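Local coordinates for protein SusD homolog (Bacteroides thetaiotaomicron, PDB 3SGH) that probably binds glycans at the outer membrane as a SusD-like lipoprotein, helping its gut bacterium take up complex carbohydrates, at residues 221-226 against 352-357. Residues are numbered along the deposited sequence; the frame is centred on the assembly and turned at random.
Sequences ESVGDS and FEEFGV
S226 donates its hydroxyl to E354 from the loop to the end of the helix, OG to OE1 at 2.7 Å, arriving on the syn side but 33° out of the carboxylate plane. The bend of the E354 chain at chi2 (75°) turns the acid back to this loop. A hydroxyl suits S226 because it can give its proton to E354 while accepting from A319 N; E354 OE2 bonds Y228 OH. Shortened to an alanine, E354 would probably leave S226 OG and Y228 OH without the carboxylate oxygen each now uses.

Two waters extend the polar link. One takes the N-H of V223 and donates to E353 OE1 at 2.7 Å; the second donates to both V223 O and E354 OE2.

V223, compact and branched, lies against both acids. Its CG1 rests on the aliphatic part of the extended E353 chain, 3.8 Å from CG, while CG2 meets the carboxylate.

Within the loop, D225 OD2 accepts E221 N on its anti lone pair and S222 N from above the carboxylate plane; OD1 salt-bridges K186. G356, with positive phi, ends helix 340-354 in a Schellman motif. The contact ties that helix end to the 3-10 turn before strand 227-229 in the alpha-alpha superhelix of this SusD-like protein.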
ATOM      1  N   GLU A 221      16.887  -6.490   4.982  1.00 17.03           N
ATOM      2  CA  GLU A 221      17.862  -5.780   5.822  1.00 17.64           C
ATOM      3  C   GLU A 221      18.665  -4.697   5.106  1.00 18.43           C
ATOM      4  O   GLU A 221      19.129  -3.776   5.768  1.00 19.68           O
ATOM      5  CB  GLU A 221      18.849  -6.752   6.441  1.00 19.19           C
ATOM      6  CG  GLU A 221      18.196  -7.723   7.393  1.00 20.29           C
ATOM      7  CD  GLU A 221      17.817  -7.102   8.730  1.00 24.68           C
ATOM      8  OE1 GLU A 221      17.874  -5.853   8.891  1.00 23.39           O
ATOM      9  OE2 GLU A 221      17.471  -7.886   9.659  1.00 28.68           O
ATOM     10  N   SER A 222      18.742  -4.768   3.786  1.00 18.44           N
ATOM     11  CA  SER A 222      19.519  -3.800   3.008  0.50 18.84           C
ATOM     12  C   SER A 222      18.818  -3.444   1.713  1.00 18.47           C
ATOM     13  O   SER A 222      17.911  -4.176   1.252  1.00 18.27           O
ATOM     14  CB  SER A 222      20.894  -4.374   2.679  0.50 19.97           C
ATOM     15  OG  SER A 222      20.780  -5.498   1.829  0.50 22.45           O
ATOM     16  N   VAL A 223      19.222  -2.329   1.117  1.00 18.65           N
ATOM     17  CA  VAL A 223      18.564  -1.839  -0.119  1.00 18.90           C
ATOM     18  C   VAL A 223      18.586  -2.846  -1.270  1.00 18.57           C
ATOM     19  O   VAL A 223      17.663  -2.856  -2.086  1.00 19.84           O
ATOM     20  CB  VAL A 223      19.089  -0.447  -0.578  1.00 19.64           C
ATOM     21  CG1 VAL A 223      18.748   0.605   0.463  1.00 19.21           C
ATOM     22  CG2 VAL A 223      20.584  -0.472  -0.875  1.00 21.13           C
ATOM     23  N   GLY A 224      19.596  -3.715  -1.315  1.00 18.10           N
ATOM     24  CA  GLY A 224      19.671  -4.771  -2.338  1.00 19.26           C
ATOM     25  C   GLY A 224      18.582  -5.823  -2.205  1.00 18.61           C
ATOM     26  O   GLY A 224      18.384  -6.642  -3.088  1.00 19.72           O
ATOM     27  N   ASP A 225      17.888  -5.812  -1.077  1.00 17.33           N
ATOM     28  CA  ASP A 225      16.801  -6.728  -0.839  1.00 17.26           C
ATOM     29  C   ASP A 225      15.437  -6.255  -1.387  1.00 16.72           C
ATOM     30  O   ASP A 225      14.488  -7.051  -1.519  1.00 16.15           O
ATOM     31  CB  ASP A 225      16.649  -6.959   0.671  1.00 18.66           C
ATOM     32  CG  ASP A 225      17.862  -7.633   1.313  1.00 19.31           C
ATOM     33  OD1 ASP A 225      18.631  -8.294   0.610  1.00 18.66           O
ATOM     34  OD2 ASP A 225      18.044  -7.516   2.565  1.00 19.06           O
ATOM     35  N   SER A 226      15.323  -4.960  -1.662  1.00 15.88           N
ATOM     36  CA  SER A 226      14.067  -4.372  -2.083  1.00 14.69           C
ATOM     37  C   SER A 226      13.583  -4.984  -3.380  1.00 15.85           C
ATOM     38  O   SER A 226      14.390  -5.350  -4.236  1.00 15.73           O
ATOM     39  CB  SER A 226      14.238  -2.860  -2.273  1.00 14.91           C
ATOM     40  OG  SER A 226      14.543  -2.244  -0.986  1.00 14.40           O
ATOM     41  N   PHE A 352      16.643   6.852   2.638  1.00 16.54           N
ATOM     42  CA  PHE A 352      17.558   7.745   1.963  1.00 16.68           C
ATOM     43  C   PHE A 352      18.436   6.966   0.995  1.00 17.15           C
ATOM     44  O   PHE A 352      18.548   7.339  -0.163  1.00 17.67           O
ATOM     45  CB  PHE A 352      18.466   8.487   2.934  1.00 17.60           C
ATOM     46  CG  PHE A 352      17.857   9.734   3.540  1.00 17.85           C
ATOM     47  CD1 PHE A 352      16.660   9.704   4.243  1.00 18.16           C
ATOM     48  CD2 PHE A 352      18.495  10.946   3.429  1.00 19.80           C
ATOM     49  CE1 PHE A 352      16.142  10.882   4.820  1.00 16.69           C
ATOM     50  CE2 PHE A 352      17.976  12.079   4.041  1.00 19.18           C
ATOM     51  CZ  PHE A 352      16.809  12.047   4.707  1.00 20.45           C
ATOM     52  N   GLU A 353      19.029   5.873   1.484  1.00 16.52           N
ATOM     53  CA  GLU A 353      19.887   5.057   0.665  1.00 17.48           C
ATOM     54  C   GLU A 353      19.173   4.519  -0.581  1.00 17.10           C
ATOM     55  O   GLU A 353      19.729   4.537  -1.676  1.00 18.48           O
ATOM     56  CB  GLU A 353      20.491   3.892   1.476  1.00 16.57           C
ATOM     57  CG  GLU A 353      21.564   3.174   0.672  1.00 19.38           C
ATOM     58  CD  GLU A 353      22.197   2.017   1.427  1.00 26.54           C
ATOM     59  OE1 GLU A 353      21.712   1.709   2.549  1.00 26.22           O
ATOM     60  OE2 GLU A 353      23.154   1.418   0.870  1.00 28.72           O
ATOM     61  N   GLU A 354      17.967   4.000  -0.397  1.00 16.88           N
ATOM     62  CA  GLU A 354      17.178   3.452  -1.487  1.00 16.84           C
ATOM     63  C   GLU A 354      17.050   4.436  -2.651  1.00 17.92           C
ATOM     64  O   GLU A 354      17.072   4.020  -3.826  1.00 17.22           O
ATOM     65  CB  GLU A 354      15.774   3.139  -0.976  1.00 16.79           C
ATOM     66  CG  GLU A 354      14.875   2.394  -1.928  1.00 17.58           C
ATOM     67  CD  GLU A 354      15.242   0.918  -2.026  1.00 21.29           C
ATOM     68  OE1 GLU A 354      15.520   0.290  -0.968  1.00 19.43           O
ATOM     69  OE2 GLU A 354      15.207   0.384  -3.155  1.00 20.80           O
ATOM     70  N   PHE A 355      16.857   5.709  -2.317  1.00 18.71           N
ATOM     71  CA  PHE A 355      16.656   6.759  -3.316  1.00 19.62           C
ATOM     72  C   PHE A 355      17.922   7.551  -3.639  1.00 21.51           C
ATOM     73  O   PHE A 355      17.843   8.515  -4.384  1.00 21.73           O
ATOM     74  CB  PHE A 355      15.552   7.696  -2.853  1.00 19.57           C
ATOM     75  CG  PHE A 355      14.174   7.153  -3.126  1.00 21.02           C
ATOM     76  CD1 PHE A 355      13.569   6.250  -2.253  1.00 21.74           C
ATOM     77  CD2 PHE A 355      13.499   7.506  -4.284  1.00 23.52           C
ATOM     78  CE1 PHE A 355      12.315   5.734  -2.527  1.00 22.38           C
ATOM     79  CE2 PHE A 355      12.230   6.977  -4.566  1.00 23.15           C
ATOM     80  CZ  PHE A 355      11.642   6.083  -3.691  1.00 23.01           C
ATOM     81  N   GLY A 356      19.058   7.173  -3.076  1.00 22.18           N
ATOM     82  CA  GLY A 356      20.341   7.824  -3.409  1.00 22.85           C
ATOM     83  C   GLY A 356      20.485   9.236  -2.875  1.00 22.80           C
ATOM     84  O   GLY A 356      21.188  10.087  -3.465  1.00 22.83           O
ATOM     85  N   VAL A 357      19.820   9.474  -1.756  1.00 21.09           N
ATOM     86  CA  VAL A 357      19.785  10.767  -1.116  1.00 21.96           C
ATOM     87  C   VAL A 357      20.757  10.775   0.064  1.00 22.35           C
ATOM     88  O   VAL A 357      20.853   9.804   0.819  1.00 21.44           O
ATOM     89  CB  VAL A 357      18.331  11.065  -0.698  1.00 21.42           C
ATOM     90  CG1 VAL A 357      18.234  12.346   0.052  1.00 21.73           C
ATOM     91  CG2 VAL A 357      17.457  11.068  -1.991  1.00 23.43           C
TER
HETATM   92  O   HOH W   1      21.500  -0.978   2.578  1.00 17.38           O
HETATM   93  O   HOH W   2      17.233  -0.991  -4.120  1.00 30.58           O